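Local coordinates for protein PfkB (Polaromonas sp. JS666, PDB 4DU5) that probably transfers a phosphate group from ATP to a sugar or related carbohydrate, in the manner of pfkB-type kinases, at residues 170-178 and 207-215; 238-249 and 257-265. One frame throughout, in Å; residues are numbered along the deposited sequence.

Contact 1: residues 170-178 and 207-215; sequences LPAARKTMD and AINDLATRA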
loop_
_atom_site.group_PDB
_atom_site.type_symbol
_atom_site.label_atom_id
_atom_site.label_comp_id
_atom_site.label_asym_id
_atom_site.label_seq_id
_atom_site.Cartn_x
_atom_site.Cartn_y
_atom_site.Cartn_z
ATOM N N LEU A 170 8.011 -21.892 3.611
ATOM C CA LEU A 170 8.147 -23.298 3.208
ATOM C C LEU A 170 8.571 -24.224 4.346
ATOM O O LEU A 170 7.842 -25.168 4.665
ATOM C CB LEU A 170 9.079 -23.430 2.008
ATOM C CG LEU A 170 9.149 -24.788 1.303
ATOM C CD1 LEU A 170 7.765 -25.424 1.065
ATOM C CD2 LEU A 170 9.939 -24.657 -0.021
ATOM N N PRO A 171 9.730 -23.954 4.983
ATOM C CA PRO A 171 10.072 -24.696 6.196
ATOM C C PRO A 171 8.873 -24.901 7.156
ATOM O O PRO A 171 8.661 -26.026 7.651
ATOM C CB PRO A 171 11.138 -23.807 6.869
ATOM C CG PRO A 171 11.266 -22.579 5.990
ATOM C CD PRO A 171 10.790 -23.000 4.637
ATOM N N ALA A 172 8.105 -23.827 7.400
ATOM C CA ALA A 172 7.013 -23.826 8.370
ATOM C C ALA A 172 5.787 -24.611 7.889
ATOM O O ALA A 172 5.053 -25.177 8.698
ATOM C CB ALA A 172 6.626 -22.413 8.725
ATOM N N ALA A 173 5.565 -24.633 6.583
ATOM C CA ALA A 173 4.478 -25.423 6.014
ATOM C C ALA A 173 4.843 -26.887 6.222
ATOM O O ALA A 173 4.165 -27.587 6.976
ATOM C CB ALA A 173 4.262 -25.089 4.529
ATOM N N ARG A 174 5.939 -27.317 5.588
ATOM C CA ARG A 174 6.552 -28.618 5.832
ATOM C C ARG A 174 6.481 -29.077 7.282
ATOM O O ARG A 174 5.995 -30.175 7.546
ATOM C CB ARG A 174 8.006 -28.627 5.363
ATOM C CG ARG A 174 8.153 -28.295 3.912
ATOM C CD ARG A 174 9.027 -29.306 3.210
ATOM N NE ARG A 174 10.446 -28.968 3.291
ATOM C CZ ARG A 174 11.096 -28.223 2.397
ATOM N NH1 ARG A 174 10.463 -27.726 1.344
ATOM N NH2 ARG A 174 12.386 -27.968 2.565
ATOM N N LYS A 175 6.947 -28.251 8.215
ATOM C CA LYS A 175 6.993 -28.648 9.619
ATOM C C LYS A 175 5.610 -28.710 10.258
ATOM O O LYS A 175 5.312 -29.593 11.072
ATOM C CB LYS A 175 7.884 -27.696 10.430
ATOM C CG LYS A 175 8.677 -28.403 11.530
ATOM C CD LYS A 175 10.075 -28.878 10.994
ATOM C CE LYS A 175 10.595 -30.152 11.714
ATOM N NZ LYS A 175 10.146 -30.201 13.150
ATOM N N THR A 176 4.778 -27.742 9.908
ATOM C CA THR A 176 3.375 -27.717 10.335
ATOM C C THR A 176 2.653 -29.050 10.018
ATOM O O THR A 176 1.999 -29.634 10.881
ATOM C CB THR A 176 2.666 -26.472 9.715
ATOM O OG1 THR A 176 2.647 -25.421 10.693
ATOM C CG2 THR A 176 1.278 -26.765 9.326
HETATM N N MSE A 177 2.813 -29.537 8.788
HETATM C CA MSE A 177 2.210 -30.792 8.367
HETATM C C MSE A 177 2.789 -31.998 9.119
HETATM O O MSE A 177 2.032 -32.711 9.788
HETATM C CB MSE A 177 2.298 -30.936 6.848
HETATM C CG MSE A 177 1.331 -29.995 6.131
HETATM SE SE MSE A 177 1.691 -29.583 4.220
HETATM C CE MSE A 177 1.440 -27.653 4.283
ATOM N N ASP A 178 4.119 -32.186 9.030
ATOM C CA ASP A 178 4.884 -33.212 9.768
ATOM C C ASP A 178 4.357 -33.421 11.180
ATOM O O ASP A 178 4.076 -34.547 11.604
ATOM C CB ASP A 178 6.372 -32.832 9.837
ATOM C CG ASP A 178 7.131 -33.109 8.528
ATOM O OD1 ASP A 178 6.583 -33.755 7.620
ATOM O OD2 ASP A 178 8.298 -32.689 8.392
ATOM N N ALA A 207 8.198 -28.588 -5.033
ATOM C CA ALA A 207 7.771 -28.241 -3.685
ATOM C C ALA A 207 6.310 -28.637 -3.390
ATOM O O ALA A 207 6.040 -29.349 -2.413
ATOM C CB ALA A 207 7.999 -26.758 -3.419
ATOM N N ILE A 208 5.378 -28.172 -4.224
ATOM C CA ILE A 208 3.978 -28.519 -4.053
ATOM C C ILE A 208 3.860 -30.041 -3.936
ATOM O O ILE A 208 3.308 -30.537 -2.951
ATOM C CB ILE A 208 3.114 -27.941 -5.184
ATOM C CG1 ILE A 208 2.889 -26.439 -4.999
ATOM C CG2 ILE A 208 1.805 -28.667 -5.308
ATOM C CD1 ILE A 208 2.554 -26.024 -3.615
ATOM N N ASN A 209 4.436 -30.782 -4.887
ATOM C CA ASN A 209 4.453 -32.258 -4.792
ATOM C C ASN A 209 5.181 -32.872 -3.605
ATOM O O ASN A 209 4.956 -34.027 -3.289
ATOM C CB ASN A 209 4.989 -32.921 -6.059
ATOM C CG ASN A 209 4.030 -32.843 -7.237
ATOM O OD1 ASN A 209 2.833 -32.638 -7.086
ATOM N ND2 ASN A 209 4.573 -33.015 -8.432
ATOM N N ASP A 210 6.064 -32.131 -2.955
ATOM C CA ASP A 210 6.784 -32.685 -1.811
ATOM C C ASP A 210 5.925 -32.464 -0.582
ATOM O O ASP A 210 5.915 -33.267 0.350
ATOM C CB ASP A 210 8.194 -32.058 -1.671
ATOM C CG ASP A 210 8.854 -32.351 -0.297
ATOM O OD1 ASP A 210 9.339 -33.499 -0.092
ATOM O OD2 ASP A 210 8.870 -31.422 0.575
ATOM N N LEU A 211 5.204 -31.353 -0.589
ATOM C CA LEU A 211 4.199 -31.106 0.425
ATOM C C LEU A 211 3.104 -32.199 0.378
ATOM O O LEU A 211 2.548 -32.595 1.406
ATOM C CB LEU A 211 3.605 -29.707 0.242
ATOM C CG LEU A 211 4.502 -28.521 0.587
ATOM C CD1 LEU A 211 4.151 -27.278 -0.240
ATOM C CD2 LEU A 211 4.442 -28.215 2.064
ATOM N N ALA A 212 2.822 -32.697 -0.823
ATOM C CA ALA A 212 1.789 -33.706 -1.008
ATOM C C ALA A 212 2.124 -34.934 -0.200
ATOM O O ALA A 212 1.236 -35.620 0.281
ATOM C CB ALA A 212 1.631 -34.052 -2.477
ATOM N N THR A 213 3.420 -35.194 -0.060
ATOM C CA THR A 213 4.003 -36.177 0.879
ATOM C C THR A 213 3.529 -36.089 2.347
ATOM O O THR A 213 3.814 -36.966 3.135
ATOM C CB THR A 213 5.581 -36.067 0.800
ATOM O OG1 THR A 213 6.072 -36.735 -0.382
ATOM C CG2 THR A 213 6.302 -36.588 2.063
ATOM N N ARG A 214 2.779 -35.068 2.723
ATOM C CA ARG A 214 2.502 -34.855 4.145
ATOM C C ARG A 214 1.000 -34.703 4.454
ATOM O O ARG A 214 0.589 -34.390 5.589
ATOM C CB ARG A 214 3.297 -33.636 4.659
ATOM C CG ARG A 214 4.802 -33.833 4.743
ATOM C CD ARG A 214 5.613 -32.495 4.807
ATOM N NE ARG A 214 7.053 -32.749 4.994
ATOM C CZ ARG A 214 7.947 -32.816 4.004
ATOM N NH1 ARG A 214 7.574 -32.600 2.746
ATOM N NH2 ARG A 214 9.223 -33.088 4.262
ATOM N N ALA A 215 0.168 -34.919 3.442
ATOM C CA ALA A 215 -1.279 -34.776 3.630
ATOM C C ALA A 215 -1.987 -36.124 3.628
ATOM O O ALA A 215 -1.560 -37.063 2.960
ATOM C CB ALA A 215 -1.852 -33.892 2.561
#
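Neighbouring helices of an alpha/beta layer meet here, with Leu211 of helix 201-212 set as a knob among Leu170, Ala173, Arg174 and Met177 of helix 169-182. The segments run almost parallel, 16° apart, with axes 10.6 Å from each other. Leu211 CD2 does most of the touching: it lies 4.0 Å from Ala173 CB, where a methyl leaves room for it, and 3.8 Å from Met177 SE, the long selenomethionine chain crossing it at about a right angle. Beyond this apolar centre, Arg214 joins both helices. Its chain, extended from CG to NE, brings NE to Asp178 OD1 at 2.9 Å, from above the carboxylate plane, while NH1 bonds Asp210 OD2 at 2.8 Å. Arg174 CD packs over one face of the same guanidinium, and Arg174 NE is a long salt-bridge partner of Asp210 OD2, through charge alone. A leucine in place of Arg214 would probably leave Asp178 and Asp210 without this shared partner, and Arg174 CD without the flat face it lies on. Met177 and Leu211 also pack onto strand 186-190; the helix pair lies on the parallel part of the mixed sheet, as expected of consecutive beta-alpha-beta crossovers in the ribokinase-like fold.

Contact 2: residues 238-249 and 257-265; sequences ARFYRQLGAKLV and GAYFDGEAG
Asp261 OD1 takes a hydrogen bond of 2.7 Å from Arg242 NH1, the salt bridge that ties helix 234-243 to strand 258-262. The oxygen lies near the guanidinium plane, but the donor stands above the carboxylate plane, and the two flat groups are 83° apart. Bends at chi2 and chi3 fold the arginine back so that NE also gives a bond of 2.8 Å to Ala246 O, which lies in the guanidinium plane; with two of its nitrogens bonded, the group has little freedom to turn. The other carboxylate oxygen, Asp261 OD2, rests 3.4 Å from Ala238 CB, a small residue that lets helix and strand come close, and that methyl also meets the edge of the Tyr259 ring at CE2.

Beneath the helix the strands pair antiparallel. Val249 and Asp261 form a hydrogen-bonded pair: Val249 N reaches Asp261 O at 2.9 Å, and Asp261 N returns a nearly axial bond to Val249 O at 2.7 Å. Next to it Leu248 faces Gly262, which, having no side chain, leaves room for Leu248 CD1, 4.0 Å from Gly262 CA. Leu248 points to the face opposite that of Val249 and Asp261, where it meets Val301 of helix 301-316. Gly245 takes a positive phi in a Schellman motif, which ends the helix and lets the chain turn into strand 248-252. The result is a beta hairpin with its preceding helix packed along one face, at 27° to strand 258-262, at the antiparallel end of the main sheet in a ribokinase-like fold.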
loop_
_atom_site.group_PDB
_atom_site.type_symbol
_atom_site.label_atom_id
_atom_site.label_comp_id
_atom_site.label_asym_id
_atom_site.label_seq_id
_atom_site.Cartn_x
_atom_site.Cartn_y
_atom_site.Cartn_z
ATOM N N ALA A 238 -5.159 -38.709 -9.408
ATOM C CA ALA A 238 -5.432 -39.367 -8.146
ATOM C C ALA A 238 -4.389 -40.423 -7.760
ATOM O O ALA A 238 -3.851 -40.367 -6.654
ATOM C CB ALA A 238 -6.805 -39.965 -8.160
ATOM N N ARG A 239 -4.090 -41.382 -8.631
ATOM C CA ARG A 239 -3.141 -42.428 -8.211
ATOM C C ARG A 239 -1.699 -41.910 -7.971
ATOM O O ARG A 239 -0.945 -42.507 -7.188
ATOM C CB ARG A 239 -3.212 -43.748 -9.042
ATOM C CG ARG A 239 -3.628 -43.659 -10.505
ATOM C CD ARG A 239 -3.196 -44.904 -11.273
ATOM N NE ARG A 239 -1.744 -45.119 -11.120
ATOM C CZ ARG A 239 -0.767 -44.475 -11.784
ATOM N NH1 ARG A 239 -1.043 -43.546 -12.711
ATOM N NH2 ARG A 239 0.510 -44.768 -11.522
ATOM N N PHE A 240 -1.357 -40.780 -8.590
ATOM C CA PHE A 240 -0.103 -40.096 -8.330
ATOM C C PHE A 240 0.026 -39.670 -6.864
ATOM O O PHE A 240 1.100 -39.788 -6.266
ATOM C CB PHE A 240 0.005 -38.860 -9.234
ATOM C CG PHE A 240 1.298 -38.130 -9.103
ATOM C CD1 PHE A 240 1.490 -37.203 -8.078
ATOM C CD2 PHE A 240 2.335 -38.375 -9.993
ATOM C CE1 PHE A 240 2.711 -36.531 -7.939
ATOM C CE2 PHE A 240 3.545 -37.712 -9.875
ATOM C CZ PHE A 240 3.744 -36.788 -8.842
ATOM N N TYR A 241 -1.058 -39.161 -6.287
ATOM C CA TYR A 241 -1.020 -38.713 -4.901
ATOM C C TYR A 241 -1.348 -39.797 -3.912
ATOM O O TYR A 241 -1.030 -39.672 -2.726
ATOM C CB TYR A 241 -1.909 -37.496 -4.688
ATOM C CG TYR A 241 -1.414 -36.321 -5.456
ATOM C CD1 TYR A 241 -0.294 -35.615 -5.034
ATOM C CD2 TYR A 241 -2.032 -35.934 -6.630
ATOM C CE1 TYR A 241 0.190 -34.548 -5.755
ATOM C CE2 TYR A 241 -1.572 -34.848 -7.350
ATOM C CZ TYR A 241 -0.453 -34.171 -6.905
ATOM O OH TYR A 241 0.006 -33.107 -7.629
ATOM N N ARG A 242 -1.985 -40.862 -4.386
ATOM C CA ARG A 242 -2.173 -42.046 -3.550
ATOM C C ARG A 242 -0.820 -42.674 -3.352
ATOM O O ARG A 242 -0.491 -43.118 -2.256
ATOM C CB ARG A 242 -3.106 -43.078 -4.197
ATOM C CG ARG A 242 -4.537 -42.620 -4.435
ATOM C CD ARG A 242 -5.284 -42.265 -3.139
ATOM N NE ARG A 242 -5.121 -43.219 -2.044
ATOM C CZ ARG A 242 -5.764 -44.373 -1.940
ATOM N NH1 ARG A 242 -6.613 -44.751 -2.886
ATOM N NH2 ARG A 242 -5.544 -45.156 -0.899
ATOM N N GLN A 243 -0.030 -42.704 -4.417
ATOM C CA GLN A 243 1.271 -43.363 -4.342
ATOM C C GLN A 243 2.242 -42.614 -3.451
ATOM O O GLN A 243 3.013 -43.253 -2.739
ATOM C CB GLN A 243 1.859 -43.655 -5.728
ATOM C CG GLN A 243 1.565 -45.081 -6.169
ATOM C CD GLN A 243 0.996 -45.156 -7.583
ATOM O OE1 GLN A 243 1.558 -44.586 -8.537
ATOM N NE2 GLN A 243 -0.129 -45.865 -7.729
ATOM N N LEU A 244 2.181 -41.280 -3.481
ATOM C CA LEU A 244 2.937 -40.444 -2.546
ATOM C C LEU A 244 2.402 -40.505 -1.116
ATOM O O LEU A 244 2.928 -39.827 -0.232
ATOM C CB LEU A 244 2.959 -38.998 -2.996
ATOM C CG LEU A 244 3.930 -38.601 -4.111
ATOM C CD1 LEU A 244 3.832 -37.079 -4.305
ATOM C CD2 LEU A 244 5.385 -39.030 -3.837
ATOM N N GLY A 245 1.346 -41.290 -0.897
ATOM C CA GLY A 245 0.850 -41.586 0.445
ATOM C C GLY A 245 -0.327 -40.762 0.939
ATOM O O GLY A 245 -0.336 -40.315 2.092
ATOM N N ALA A 246 -1.329 -40.550 0.096
ATOM C CA ALA A 246 -2.552 -39.880 0.555
ATOM C C ALA A 246 -3.660 -40.890 0.762
ATOM O O ALA A 246 -3.758 -41.852 0.032
ATOM C CB ALA A 246 -2.993 -38.838 -0.448
ATOM N N LYS A 247 -4.507 -40.645 1.745
ATOM C CA LYS A 247 -5.606 -41.531 2.060
ATOM C C LYS A 247 -6.802 -41.255 1.158
ATOM O O LYS A 247 -7.712 -42.080 1.023
ATOM C CB LYS A 247 -6.024 -41.335 3.511
ATOM C CG LYS A 247 -5.106 -41.961 4.540
ATOM C CD LYS A 247 -5.867 -42.151 5.846
ATOM C CE LYS A 247 -4.982 -42.754 6.933
ATOM N NZ LYS A 247 -5.789 -43.013 8.177
ATOM N N LEU A 248 -6.805 -40.070 0.568
ATOM C CA LEU A 248 -7.932 -39.589 -0.189
ATOM C C LEU A 248 -7.410 -38.586 -1.180
ATOM O O LEU A 248 -6.629 -37.710 -0.823
ATOM C CB LEU A 248 -8.940 -38.898 0.744
ATOM C CG LEU A 248 -10.282 -38.407 0.190
ATOM C CD1 LEU A 248 -11.148 -39.604 -0.177
ATOM C CD2 LEU A 248 -10.984 -37.549 1.187
ATOM N N VAL A 249 -7.810 -38.735 -2.435
ATOM C CA VAL A 249 -7.696 -37.650 -3.385
ATOM C C VAL A 249 -9.081 -37.355 -3.948
ATOM O O VAL A 249 -9.828 -38.270 -4.321
ATOM C CB VAL A 249 -6.739 -37.974 -4.516
ATOM C CG1 VAL A 249 -6.500 -36.722 -5.366
ATOM C CG2 VAL A 249 -5.420 -38.518 -3.956
ATOM N N GLY A 257 -18.241 -31.690 -11.905
ATOM C CA GLY A 257 -18.235 -32.210 -10.517
ATOM C C GLY A 257 -16.844 -32.642 -10.078
ATOM O O GLY A 257 -15.875 -31.899 -10.224
ATOM N N ALA A 258 -16.721 -33.858 -9.574
ATOM C CA ALA A 258 -15.454 -34.317 -9.023
ATOM C C ALA A 258 -15.258 -35.806 -9.188
ATOM O O ALA A 258 -16.211 -36.523 -9.422
ATOM C CB ALA A 258 -15.354 -33.935 -7.548
ATOM N N TYR A 259 -14.010 -36.247 -9.069
ATOM C CA TYR A 259 -13.644 -37.650 -8.941
ATOM C C TYR A 259 -12.965 -37.851 -7.609
ATOM O O TYR A 259 -12.067 -37.083 -7.244
ATOM C CB TYR A 259 -12.601 -38.023 -9.980
ATOM C CG TYR A 259 -12.082 -39.447 -9.854
ATOM C CD1 TYR A 259 -12.901 -40.527 -10.178
ATOM C CD2 TYR A 259 -10.783 -39.712 -9.448
ATOM C CE1 TYR A 259 -12.459 -41.826 -10.103
ATOM C CE2 TYR A 259 -10.310 -41.035 -9.362
ATOM C CZ TYR A 259 -11.168 -42.087 -9.701
ATOM O OH TYR A 259 -10.767 -43.403 -9.644
ATOM N N PHE A 260 -13.343 -38.905 -6.904
ATOM C CA PHE A 260 -12.681 -39.186 -5.652
ATOM C C PHE A 260 -12.041 -40.554 -5.665
ATOM O O PHE A 260 -12.578 -41.487 -6.283
ATOM C CB PHE A 260 -13.625 -39.015 -4.470
ATOM C CG PHE A 260 -14.649 -40.055 -4.366
ATOM C CD1 PHE A 260 -14.379 -41.254 -3.736
ATOM C CD2 PHE A 260 -15.885 -39.844 -4.864
ATOM C CE1 PHE A 260 -15.337 -42.230 -3.622
ATOM C CE2 PHE A 260 -16.851 -40.800 -4.751
ATOM C CZ PHE A 260 -16.575 -41.989 -4.134
ATOM N N ASP A 261 -10.897 -40.667 -4.988
ATOM C CA ASP A 261 -10.109 -41.904 -4.956
ATOM C C ASP A 261 -9.562 -42.064 -3.558
ATOM O O ASP A 261 -8.598 -41.405 -3.169
ATOM C CB ASP A 261 -8.981 -41.867 -6.010
ATOM C CG ASP A 261 -7.987 -43.025 -5.888
ATOM O OD1 ASP A 261 -8.079 -43.896 -5.000
ATOM O OD2 ASP A 261 -7.078 -43.080 -6.725
ATOM N N GLY A 262 -10.186 -42.954 -2.801
ATOM C CA GLY A 262 -9.829 -43.134 -1.405
ATOM C C GLY A 262 -9.798 -44.586 -1.048
ATOM O O GLY A 262 -10.117 -45.419 -1.874
ATOM N N GLU A 263 -9.445 -44.861 0.205
ATOM C CA GLU A 263 -9.200 -46.204 0.728
ATOM C C GLU A 263 -10.436 -47.115 0.711
ATOM O O GLU A 263 -10.308 -48.309 0.475
ATOM C CB GLU A 263 -8.669 -46.112 2.167
ATOM C CG GLU A 263 -7.158 -46.016 2.343
ATOM C CD GLU A 263 -6.741 -45.719 3.808
ATOM O OE1 GLU A 263 -5.583 -46.046 4.172
ATOM O OE2 GLU A 263 -7.567 -45.153 4.590
ATOM N N ALA A 264 -11.607 -46.558 1.015
ATOM C CA ALA A 264 -12.905 -47.216 0.798
ATOM C C ALA A 264 -13.338 -47.471 -0.678
ATOM O O ALA A 264 -14.170 -48.329 -0.915
ATOM C CB ALA A 264 -13.983 -46.443 1.509
ATOM N N GLY A 265 -12.799 -46.719 -1.651
ATOM C CA GLY A 265 -13.139 -46.882 -3.066
ATOM C C GLY A 265 -13.104 -45.586 -3.857
ATOM O O GLY A 265 -12.781 -44.549 -3.292
#

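Contact 1 closes before contact 2 opens, and their centres lie about 18 Å apart. Both involve the central mixed sheet, on which helices 169-182, 201-212 and 234-243 lie side by side on one face, helix 222-229 coming between the last two along the chain, while the strands step from 186-190 through 217-218 and 248-252 to 258-262. Helix 201-212 is thus the common neighbour: Asn209 OD1 and Tyr241 OH are 2.9 Å apart, probably hydrogen-bonded, and Ala212 packs on the Tyr241 ring. Contact 1 joins helices over the parallel part of the sheet, contact 2 the last of these helices to the antiparallel hairpin near its end, so together they make one continuous layer.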